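Local coordinates for protein mannan endo-1,6-alpha-mannosidase (Chaetomium thermophilum, PDB 6RY0) that probably acts on alpha-1,6-mannosidic linkages as a family 76 glycosidase or transglycosidase that transfers GPI-anchored glycoproteins into the fungal cell wall, at residues 141-150 with 409-419; 299-310 with 323-331. All blocks are in the same frame, centred on the assembly; numbering follows the deposited sequence.

Interaction 1. Residues 141-150 with 409-419; sequences AENKFPNPPD and PPATNETGISR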
loop_
_atom_site.group_PDB
_atom_site.type_symbol
_atom_site.label_atom_id
_atom_site.label_comp_id
_atom_site.label_asym_id
_atom_site.label_seq_id
_atom_site.Cartn_x
_atom_site.Cartn_y
_atom_site.Cartn_z
ATOM N N ALA A 141 -2.044 -6.256 12.274
ATOM C CA ALA A 141 -1.605 -7.470 12.987
ATOM C C ALA A 141 -0.081 -7.448 13.208
ATOM O O ALA A 141 0.410 -7.727 14.303
ATOM C CB ALA A 141 -2.039 -8.729 12.242
ATOM N N GLU A 142 0.676 -7.116 12.163
ATOM C CA GLU A 142 2.136 -7.067 12.270
ATOM C C GLU A 142 2.632 -6.061 13.276
ATOM O O GLU A 142 3.680 -6.255 13.907
ATOM C CB GLU A 142 2.731 -6.711 10.890
ATOM C CG GLU A 142 2.600 -7.818 9.861
ATOM C CD GLU A 142 2.775 -7.345 8.432
ATOM O OE1 GLU A 142 2.787 -6.116 8.191
ATOM O OE2 GLU A 142 2.862 -8.221 7.521
ATOM N N ASN A 143 1.918 -4.963 13.402
ATOM C CA ASN A 143 2.342 -3.858 14.261
ATOM C C ASN A 143 1.733 -3.947 15.663
ATOM O O ASN A 143 1.943 -3.077 16.485
ATOM C CB ASN A 143 2.003 -2.520 13.600
ATOM C CG ASN A 143 2.920 -2.183 12.454
ATOM O OD1 ASN A 143 3.823 -2.939 12.136
ATOM N ND2 ASN A 143 2.673 -1.036 11.793
ATOM N N LYS A 144 0.962 -4.991 15.936
ATOM C CA LYS A 144 0.290 -5.155 17.230
ATOM C C LYS A 144 -0.626 -3.968 17.521
ATOM O O LYS A 144 -0.779 -3.538 18.652
ATOM C CB LYS A 144 1.292 -5.435 18.353
ATOM C CG LYS A 144 2.088 -6.682 18.115
ATOM C CD LYS A 144 3.106 -6.982 19.202
ATOM C CE LYS A 144 2.508 -7.272 20.524
ATOM N NZ LYS A 144 3.611 -7.687 21.418
ATOM N N PHE A 145 -1.243 -3.442 16.464
ATOM C CA PHE A 145 -2.240 -2.377 16.624
ATOM C C PHE A 145 -3.351 -2.915 17.529
ATOM O O PHE A 145 -3.755 -4.072 17.399
ATOM C CB PHE A 145 -2.757 -1.994 15.237
ATOM C CG PHE A 145 -3.571 -0.740 15.173
ATOM C CD1 PHE A 145 -2.996 0.485 15.410
ATOM C CD2 PHE A 145 -4.877 -0.775 14.783
ATOM C CE1 PHE A 145 -3.722 1.644 15.314
ATOM C CE2 PHE A 145 -5.608 0.369 14.671
ATOM C CZ PHE A 145 -5.031 1.582 14.956
ATOM N N PRO A 146 -3.880 -2.099 18.445
ATOM C CA PRO A 146 -4.882 -2.645 19.362
ATOM C C PRO A 146 -6.007 -3.376 18.666
ATOM O O PRO A 146 -6.501 -2.972 17.611
ATOM C CB PRO A 146 -5.387 -1.398 20.101
ATOM C CG PRO A 146 -4.170 -0.492 20.113
ATOM C CD PRO A 146 -3.521 -0.704 18.770
ATOM N N ASN A 147 -6.430 -4.471 19.265
ATOM C CA ASN A 147 -7.454 -5.306 18.675
ATOM C C ASN A 147 -8.816 -4.665 18.744
ATOM O O ASN A 147 -9.167 -4.062 19.755
ATOM C CB ASN A 147 -7.528 -6.641 19.404
ATOM C CG ASN A 147 -6.311 -7.509 19.202
ATOM O OD1 ASN A 147 -5.625 -7.446 18.171
ATOM N ND2 ASN A 147 -6.041 -8.366 20.170
ATOM N N PRO A 148 -9.646 -4.883 17.728
ATOM C CA PRO A 148 -11.074 -4.545 17.814
ATOM C C PRO A 148 -11.748 -5.286 18.935
ATOM O O PRO A 148 -11.217 -6.291 19.413
ATOM C CB PRO A 148 -11.642 -5.030 16.460
ATOM C CG PRO A 148 -10.438 -5.013 15.530
ATOM C CD PRO A 148 -9.324 -5.491 16.425
ATOM N N PRO A 149 -12.936 -4.827 19.344
ATOM C CA PRO A 149 -13.707 -5.553 20.359
ATOM C C PRO A 149 -13.916 -7.012 19.985
ATOM O O PRO A 149 -13.845 -7.429 18.815
ATOM C CB PRO A 149 -15.028 -4.786 20.388
ATOM C CG PRO A 149 -14.630 -3.368 20.035
ATOM C CD PRO A 149 -13.629 -3.590 18.927
ATOM N N ASP A 150 -14.232 -7.790 21.016
ATOM C CA ASP A 150 -14.277 -9.221 20.853
ATOM C C ASP A 150 -15.321 -9.701 19.834
ATOM O O ASP A 150 -15.154 -10.745 19.227
ATOM C CB ASP A 150 -14.638 -9.878 22.186
ATOM C CG ASP A 150 -13.602 -9.656 23.267
ATOM O OD1 ASP A 150 -12.504 -9.165 22.987
ATOM O OD2 ASP A 150 -13.889 -10.032 24.437
ATOM N N PRO A 409 10.452 -4.881 14.333
ATOM C CA PRO A 409 10.088 -5.480 13.052
ATOM C C PRO A 409 8.652 -5.984 13.099
ATOM O O PRO A 409 8.073 -6.137 14.193
ATOM C CB PRO A 409 11.067 -6.635 12.943
ATOM C CG PRO A 409 11.331 -7.030 14.370
ATOM C CD PRO A 409 11.335 -5.752 15.130
ATOM N N PRO A 410 8.065 -6.277 11.928
ATOM C CA PRO A 410 6.734 -6.887 11.932
ATOM C C PRO A 410 6.712 -8.120 12.835
ATOM O O PRO A 410 7.619 -8.960 12.778
ATOM C CB PRO A 410 6.529 -7.280 10.458
ATOM C CG PRO A 410 7.571 -6.578 9.699
ATOM C CD PRO A 410 8.630 -6.116 10.574
ATOM N N ALA A 411 5.674 -8.230 13.642
ATOM C CA ALA A 411 5.476 -9.396 14.498
ATOM C C ALA A 411 5.011 -10.583 13.657
ATOM O O ALA A 411 4.420 -10.424 12.577
ATOM C CB ALA A 411 4.440 -9.085 15.552
ATOM N N THR A 412 5.268 -11.771 14.186
ATOM C CA THR A 412 4.629 -12.987 13.724
ATOM C C THR A 412 3.633 -13.435 14.799
ATOM O O THR A 412 3.466 -12.762 15.833
ATOM C CB THR A 412 5.609 -14.108 13.455
ATOM O OG1 THR A 412 6.093 -14.613 14.703
ATOM C CG2 THR A 412 6.788 -13.687 12.550
ATOM N N ASN A 413 2.998 -14.592 14.598
ATOM C CA ASN A 413 2.125 -15.135 15.612
ATOM C C ASN A 413 2.873 -15.509 16.898
ATOM O O ASN A 413 2.235 -15.778 17.898
ATOM C CB ASN A 413 1.253 -16.289 15.116
ATOM C CG ASN A 413 2.016 -17.525 14.739
ATOM O OD1 ASN A 413 3.210 -17.690 15.019
ATOM N ND2 ASN A 413 1.291 -18.451 14.123
ATOM N N GLU A 414 4.206 -15.486 16.902
ATOM C CA GLU A 414 4.950 -15.731 18.132
ATOM C C GLU A 414 4.697 -14.652 19.181
ATOM O O GLU A 414 4.620 -14.962 20.372
ATOM C CB GLU A 414 6.445 -15.850 17.838
ATOM C CG GLU A 414 6.786 -17.129 17.122
ATOM C CD GLU A 414 8.277 -17.317 16.892
ATOM O OE1 GLU A 414 9.079 -16.452 17.314
ATOM O OE2 GLU A 414 8.655 -18.329 16.263
ATOM N N THR A 415 4.573 -13.402 18.750
ATOM C CA THR A 415 4.375 -12.288 19.670
ATOM C C THR A 415 3.161 -11.417 19.334
ATOM O O THR A 415 2.801 -10.547 20.113
ATOM C CB THR A 415 5.629 -11.383 19.796
ATOM O OG1 THR A 415 5.829 -10.685 18.573
ATOM C CG2 THR A 415 6.881 -12.196 20.144
ATOM N N GLY A 416 2.534 -11.631 18.189
ATOM C CA GLY A 416 1.386 -10.833 17.819
ATOM C C GLY A 416 0.225 -11.080 18.770
ATOM O O GLY A 416 0.174 -12.071 19.505
ATOM N N ILE A 417 -0.736 -10.169 18.731
ATOM C CA ILE A 417 -1.906 -10.227 19.595
ATOM C C ILE A 417 -3.224 -10.401 18.842
ATOM O O ILE A 417 -4.255 -10.597 19.468
ATOM C CB ILE A 417 -2.004 -9.005 20.540
ATOM C CG1 ILE A 417 -2.104 -7.708 19.733
ATOM C CG2 ILE A 417 -0.809 -8.971 21.480
ATOM C CD1 ILE A 417 -2.392 -6.475 20.574
ATOM N N SER A 418 -3.189 -10.409 17.506
ATOM C CA SER A 418 -4.415 -10.567 16.746
ATOM C C SER A 418 -4.836 -12.038 16.728
ATOM O O SER A 418 -4.162 -12.909 17.313
ATOM C CB SER A 418 -4.236 -9.950 15.352
ATOM O OG SER A 418 -5.473 -9.882 14.665
ATOM N N ARG A 419 -5.981 -12.291 16.117
ATOM C CA ARG A 419 -6.563 -13.628 16.008
ATOM C C ARG A 419 -7.062 -13.803 14.586
ATOM O O ARG A 419 -7.547 -12.845 13.952
ATOM C CB ARG A 419 -7.707 -13.839 17.012
ATOM C CG ARG A 419 -7.258 -13.717 18.467
ATOM C CD ARG A 419 -8.417 -13.937 19.445
ATOM N NE ARG A 419 -9.467 -12.922 19.383
ATOM C CZ ARG A 419 -9.423 -11.734 19.980
ATOM N NH1 ARG A 419 -8.360 -11.344 20.670
ATOM N NH2 ARG A 419 -10.450 -10.918 19.862
HETATM O O HOH W 1 -1.129 -8.404 16.530
HETATM O O HOH W 2 5.785 -4.997 15.312
HETATM O O HOH W 3 -7.059 -8.162 15.994
HETATM O O HOH W 4 -8.187 -8.709 22.136
HETATM O O HOH W 5 -10.705 -8.284 21.199
HETATM O O HOH W 6 -12.957 -12.016 19.003
#
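Ala411 N donates to Glu142 O at 2.8 Å, almost straight (N-H...O 172°) and on a lone pair in the carbonyl plane, which ties the 409-419 loop to the last turn of helix 127-142. A water donates hydrogen bonds to both Glu142 O and Pro409 O, bridging the two carbonyls beside that bond. The second direct bond runs from Asn147 ND2 to Ile417 O, 2.9 Å long, with the donor standing 59° out of the carbonyl plane. The Asn147 amide works at both ends: OD1 accepts from a water that itself accepts from Ser418 OG, while ND2 shares another water with Arg419 NH1. A leucine in its place would probably leave Ile417 O without its side-chain donor and the water beside Ser418 without its amide acceptor. Lys144, in positive phi at the Schellman end of the helix, bends its chain at chi3 (65°) and brings NZ to Thr415 O in a weak bond of 3.2 Å. Lys144 CE lies 3.8 Å from Ile417 CG2, the two side chains crossing at about a right angle. Farther out, the Arg419 guanidinium and the Asp150 carboxylate stand nearly perpendicular, OD1 and NH2 4.1 Å apart; charge alone acts directly, and a water joins the two atoms. Ile417 CG1 lies alongside the Asn147 amide, Pro410 CB lies 3.9 Å from Glu142 CB, and Ala141 CB meets Ser418 CB at 4.0 Å. The Glu142 carboxylate turns to a salt bridge with Arg208, and Ser418 OG accepts from Leu156 N at the start of helix 155-167. The contact thus pins the loop after helix 389-401 against the end of helix 127-142, with Pro410 resting on helix 323-337 and Phe145 on helix 99-108.

Interaction 2. Residues 299-310 with 323-331; sequences FKDGVVFEIPCE and FKGYVHRWM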
loop_
_atom_site.group_PDB
_atom_site.type_symbol
_atom_site.label_atom_id
_atom_site.label_comp_id
_atom_site.label_asym_id
_atom_site.label_seq_id
_atom_site.Cartn_x
_atom_site.Cartn_y
_atom_site.Cartn_z
ATOM N N PHE A 299 14.582 6.672 -8.165
ATOM C CA PHE A 299 15.297 7.627 -7.333
ATOM C C PHE A 299 16.183 8.459 -8.222
ATOM O O PHE A 299 17.027 7.959 -8.955
ATOM C CB PHE A 299 16.059 6.912 -6.216
ATOM C CG PHE A 299 15.133 6.425 -5.138
ATOM C CD1 PHE A 299 14.457 5.226 -5.257
ATOM C CD2 PHE A 299 14.882 7.194 -4.016
ATOM C CE1 PHE A 299 13.581 4.790 -4.265
ATOM C CE2 PHE A 299 14.011 6.771 -3.037
ATOM C CZ PHE A 299 13.353 5.581 -3.154
ATOM N N LYS A 300 15.957 9.770 -8.195
ATOM C CA LYS A 300 16.662 10.728 -9.031
ATOM C C LYS A 300 17.412 11.663 -8.112
ATOM O O LYS A 300 16.820 12.395 -7.329
ATOM C CB LYS A 300 15.654 11.476 -9.878
ATOM C CG LYS A 300 15.071 10.491 -10.873
ATOM C CD LYS A 300 14.311 11.058 -12.008
ATOM C CE LYS A 300 13.686 9.995 -12.841
ATOM N NZ LYS A 300 14.711 9.198 -13.581
ATOM N N ASP A 301 18.738 11.597 -8.174
ATOM C CA ASP A 301 19.555 12.326 -7.223
ATOM C C ASP A 301 19.062 12.112 -5.790
ATOM O O ASP A 301 18.978 13.066 -5.015
ATOM C CB ASP A 301 19.606 13.837 -7.570
ATOM C CG ASP A 301 19.957 14.128 -9.080
ATOM O OD1 ASP A 301 20.847 13.461 -9.635
ATOM O OD2 ASP A 301 19.377 15.042 -9.728
ATOM N N GLY A 302 18.706 10.871 -5.459
ATOM C CA GLY A 302 18.343 10.554 -4.108
ATOM C C GLY A 302 16.889 10.829 -3.729
ATOM O O GLY A 302 16.571 10.709 -2.553
ATOM N N VAL A 303 16.015 11.142 -4.685
ATOM C CA VAL A 303 14.652 11.517 -4.370
ATOM C C VAL A 303 13.692 10.665 -5.178
ATOM O O VAL A 303 13.840 10.530 -6.404
ATOM C CB VAL A 303 14.424 13.004 -4.666
ATOM C CG1 VAL A 303 13.011 13.393 -4.227
ATOM C CG2 VAL A 303 15.485 13.860 -3.949
ATOM N N VAL A 304 12.678 10.109 -4.524
ATOM C CA VAL A 304 11.690 9.314 -5.243
ATOM C C VAL A 304 10.931 10.198 -6.249
ATOM O O VAL A 304 10.592 11.352 -5.963
ATOM C CB VAL A 304 10.727 8.647 -4.253
ATOM C CG1 VAL A 304 9.928 9.680 -3.511
ATOM C CG2 VAL A 304 9.855 7.618 -4.946
ATOM N N PHE A 305 10.627 9.635 -7.408
ATOM C CA PHE A 305 10.089 10.379 -8.528
ATOM C C PHE A 305 9.101 9.476 -9.262
ATOM O O PHE A 305 9.470 8.356 -9.668
ATOM C CB PHE A 305 11.235 10.830 -9.442
ATOM C CG PHE A 305 10.832 11.784 -10.498
ATOM C CD1 PHE A 305 10.363 11.351 -11.693
ATOM C CD2 PHE A 305 10.927 13.154 -10.279
ATOM C CE1 PHE A 305 10.011 12.291 -12.680
ATOM C CE2 PHE A 305 10.613 14.065 -11.244
ATOM C CZ PHE A 305 10.135 13.642 -12.417
ATOM N N GLU A 306 7.892 9.958 -9.478
ATOM C CA GLU A 306 6.841 9.137 -10.087
ATOM C C GLU A 306 6.952 9.218 -11.606
ATOM O O GLU A 306 6.292 10.035 -12.256
ATOM C CB GLU A 306 5.460 9.543 -9.576
ATOM C CG GLU A 306 4.406 8.486 -9.830
ATOM C CD GLU A 306 4.786 7.158 -9.196
ATOM O OE1 GLU A 306 5.040 7.178 -7.968
ATOM O OE2 GLU A 306 4.863 6.147 -9.913
ATOM N N ILE A 307 7.828 8.378 -12.170
ATOM C CA ILE A 307 8.259 8.554 -13.561
ATOM C C ILE A 307 7.117 8.673 -14.583
ATOM O O ILE A 307 7.321 9.413 -15.523
ATOM C CB ILE A 307 9.485 7.700 -13.991
ATOM C CG1 ILE A 307 9.162 6.259 -13.785
ATOM C CG2 ILE A 307 10.772 8.091 -13.245
ATOM C CD1 ILE A 307 10.340 5.278 -13.917
ATOM N N PRO A 308 5.964 7.977 -14.455
ATOM C CA PRO A 308 4.985 8.138 -15.532
ATOM C C PRO A 308 4.286 9.471 -15.583
ATOM O O PRO A 308 3.657 9.743 -16.602
ATOM C CB PRO A 308 3.966 7.023 -15.263
ATOM C CG PRO A 308 4.728 6.016 -14.426
ATOM C CD PRO A 308 5.567 6.889 -13.541
ATOM N N CYS A 309 4.337 10.274 -14.529
ATOM C CA CYS A 309 3.540 11.496 -14.491
ATOM C C CYS A 309 4.218 12.717 -13.937
ATOM O O CYS A 309 3.798 13.808 -14.270
ATOM C CB CYS A 309 2.205 11.235 -13.784
ATOM S SG CYS A 309 2.324 10.855 -12.019
ATOM N N GLU A 310 5.242 12.592 -13.108
ATOM C CA GLU A 310 5.757 13.728 -12.353
ATOM C C GLU A 310 6.583 14.701 -13.196
ATOM O O GLU A 310 6.865 15.804 -12.754
ATOM C CB GLU A 310 6.560 13.209 -11.156
ATOM C CG GLU A 310 7.012 14.285 -10.203
ATOM C CD GLU A 310 7.612 13.781 -8.895
ATOM O OE1 GLU A 310 7.411 12.611 -8.506
ATOM O OE2 GLU A 310 8.270 14.611 -8.224
ATOM N N PHE A 323 1.634 7.232 -4.252
ATOM C CA PHE A 323 2.498 6.050 -4.410
ATOM C C PHE A 323 3.817 6.201 -3.687
ATOM O O PHE A 323 4.314 5.252 -3.073
ATOM C CB PHE A 323 2.732 5.706 -5.879
ATOM C CG PHE A 323 1.519 5.319 -6.683
ATOM C CD1 PHE A 323 0.290 4.965 -6.093
ATOM C CD2 PHE A 323 1.604 5.278 -8.073
ATOM C CE1 PHE A 323 -0.798 4.607 -6.873
ATOM C CE2 PHE A 323 0.524 4.906 -8.838
ATOM C CZ PHE A 323 -0.678 4.580 -8.245
ATOM N N LYS A 324 4.429 7.390 -3.766
ATOM C CA LYS A 324 5.763 7.547 -3.197
ATOM C C LYS A 324 5.741 7.375 -1.668
ATOM O O LYS A 324 6.746 6.975 -1.082
ATOM C CB LYS A 324 6.429 8.844 -3.671
ATOM C CG LYS A 324 5.657 10.105 -3.338
ATOM C CD LYS A 324 6.368 11.368 -3.830
ATOM C CE LYS A 324 6.656 11.361 -5.311
ATOM N NZ LYS A 324 7.034 12.711 -5.823
ATOM N N GLY A 325 4.620 7.648 -1.003
ATOM C CA GLY A 325 4.537 7.352 0.417
ATOM C C GLY A 325 4.633 5.869 0.716
ATOM O O GLY A 325 5.276 5.436 1.672
ATOM N N TYR A 326 3.917 5.059 -0.079
ATOM C CA TYR A 326 4.016 3.598 0.054
ATOM C C TYR A 326 5.439 3.131 -0.200
ATOM O O TYR A 326 5.952 2.260 0.508
ATOM C CB TYR A 326 3.091 2.856 -0.919
ATOM C CG TYR A 326 1.703 3.419 -0.988
ATOM C CD1 TYR A 326 1.085 3.999 0.107
ATOM C CD2 TYR A 326 0.997 3.383 -2.168
ATOM C CE1 TYR A 326 -0.179 4.550 0.020
ATOM C CE2 TYR A 326 -0.286 3.910 -2.271
ATOM C CZ TYR A 326 -0.858 4.497 -1.179
ATOM O OH TYR A 326 -2.106 5.094 -1.240
ATOM N N VAL A 327 6.104 3.705 -1.201
ATOM C CA VAL A 327 7.489 3.341 -1.501
ATOM C C VAL A 327 8.340 3.502 -0.244
ATOM O O VAL A 327 9.094 2.612 0.141
ATOM C CB VAL A 327 8.030 4.159 -2.683
ATOM C CG1 VAL A 327 9.503 3.895 -2.861
ATOM C CG2 VAL A 327 7.258 3.870 -3.945
ATOM N N HIS A 328 8.230 4.667 0.402
ATOM C CA HIS A 328 9.012 4.888 1.611
ATOM C C HIS A 328 8.686 3.893 2.712
ATOM O O HIS A 328 9.579 3.298 3.300
ATOM C CB HIS A 328 8.776 6.331 2.134
ATOM C CG HIS A 328 9.699 7.343 1.520
ATOM N ND1 HIS A 328 10.796 7.802 2.196
ATOM C CD2 HIS A 328 9.714 7.994 0.314
ATOM C CE1 HIS A 328 11.437 8.679 1.421
ATOM N NE2 HIS A 328 10.807 8.826 0.273
ATOM N N ARG A 329 7.406 3.737 3.028
ATOM C CA ARG A 329 7.037 2.877 4.166
ATOM C C ARG A 329 7.419 1.431 3.911
ATOM O O ARG A 329 7.892 0.737 4.822
ATOM C CB ARG A 329 5.519 2.985 4.462
ATOM C CG ARG A 329 5.123 4.221 5.180
ATOM C CD ARG A 329 3.581 4.463 5.133
ATOM N NE ARG A 329 2.891 3.309 5.558
ATOM C CZ ARG A 329 1.892 2.730 4.907
ATOM N NH1 ARG A 329 1.342 3.217 3.795
ATOM N NH2 ARG A 329 1.412 1.566 5.391
ATOM N N TRP A 330 7.169 0.958 2.698
ATOM C CA TRP A 330 7.439 -0.434 2.356
ATOM C C TRP A 330 8.940 -0.694 2.286
ATOM O O TRP A 330 9.423 -1.709 2.805
ATOM C CB TRP A 330 6.768 -0.805 1.049
ATOM C CG TRP A 330 5.279 -0.820 1.095
ATOM C CD1 TRP A 330 4.477 -0.891 2.180
ATOM C CD2 TRP A 330 4.418 -0.733 -0.044
ATOM N NE1 TRP A 330 3.153 -0.832 1.776
ATOM C CE2 TRP A 330 3.104 -0.739 0.411
ATOM C CE3 TRP A 330 4.649 -0.626 -1.412
ATOM C CZ2 TRP A 330 2.018 -0.685 -0.443
ATOM C CZ3 TRP A 330 3.575 -0.530 -2.266
ATOM C CH2 TRP A 330 2.274 -0.582 -1.773
ATOM N N MET A 331 9.694 0.206 1.660
ATOM C CA MET A 331 11.150 0.027 1.604
ATOM C C MET A 331 11.778 0.062 2.992
ATOM O O MET A 331 12.722 -0.669 3.272
ATOM C CB MET A 331 11.808 1.030 0.673
ATOM C CG MET A 331 11.485 0.767 -0.802
ATOM S SD MET A 331 12.263 1.910 -1.958
ATOM C CE MET A 331 13.946 1.324 -1.921
HETATM O O HOH W 7 9.750 13.922 -6.174
HETATM O O HOH W 8 4.016 8.989 -6.166
#
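Lys324 NZ forms a salt bridge with Glu310 OE1 at 2.7 Å, approaching from above the carboxylate plane. From the opposite face of that plane Glu306 N donates to Glu310 OE1 at 2.9 Å; two donors thus grip this oxygen, which probably limits the carboxylate's rotation. A water links Glu310 OE2, Lys324 NZ and Val304 O. The lysine chain bends at chi3 (56°) to reach this cluster, and Lys324 CB packs 3.6 Å from Val304 CG1. Val304 CG1 also meets the edge of the His328 ring, 4.0 Å from His328 NE2. The Glu306 carboxylate stands across the Phe323 ring plane, with Glu306 OE2 at the ring edge, 3.8 Å from Phe323 CD2; Glu306 OE1 lies against Phe323 CB and takes a water that accepts from Lys324 N. Farther along the helix, Met331 SD sits 3.9 Å from Phe299 CE1 in an oblique Met-aromatic contact, while Val327 CG1 lies near Phe299 CZ. Outer residues position these groups: Ser261 OG hydrogen-bonds Glu306 OE1, Ser352 OG hydrogen-bonds both His328 NE2 and Val304 N, and Phe371 offers Lys324 its carbonyl and a cation-pi face. The Cys309-Cys316 disulfide closes part of the link between the segments. The arrangement is a beta-hairpin with a type I' turn, Lys300 to Val303, laid on a buried helix of the (alpha/alpha)6 barrel of glycosyl hydrolase family 76.

Interactions 1 and 2 lie on opposite sides of the chain's centre, their own centres 29 Å apart and their nearest atoms about 7 Å apart without touching. Both segments of interaction 2 fall within the chain, about half of it helix, that runs between the segments of interaction 1. Helix 323-337 connects them: its first turns carry the hairpin contact, and its later residues Val333, Gln336 and Ile337 support Pro410. Interaction 1 lies away from the calcium sites. Interaction 2 comes nearer, the Phe323 side chain being about 10 Å from that of Asp129, a ligand of a second calcium ion seen in a structure of this protein but not bound here.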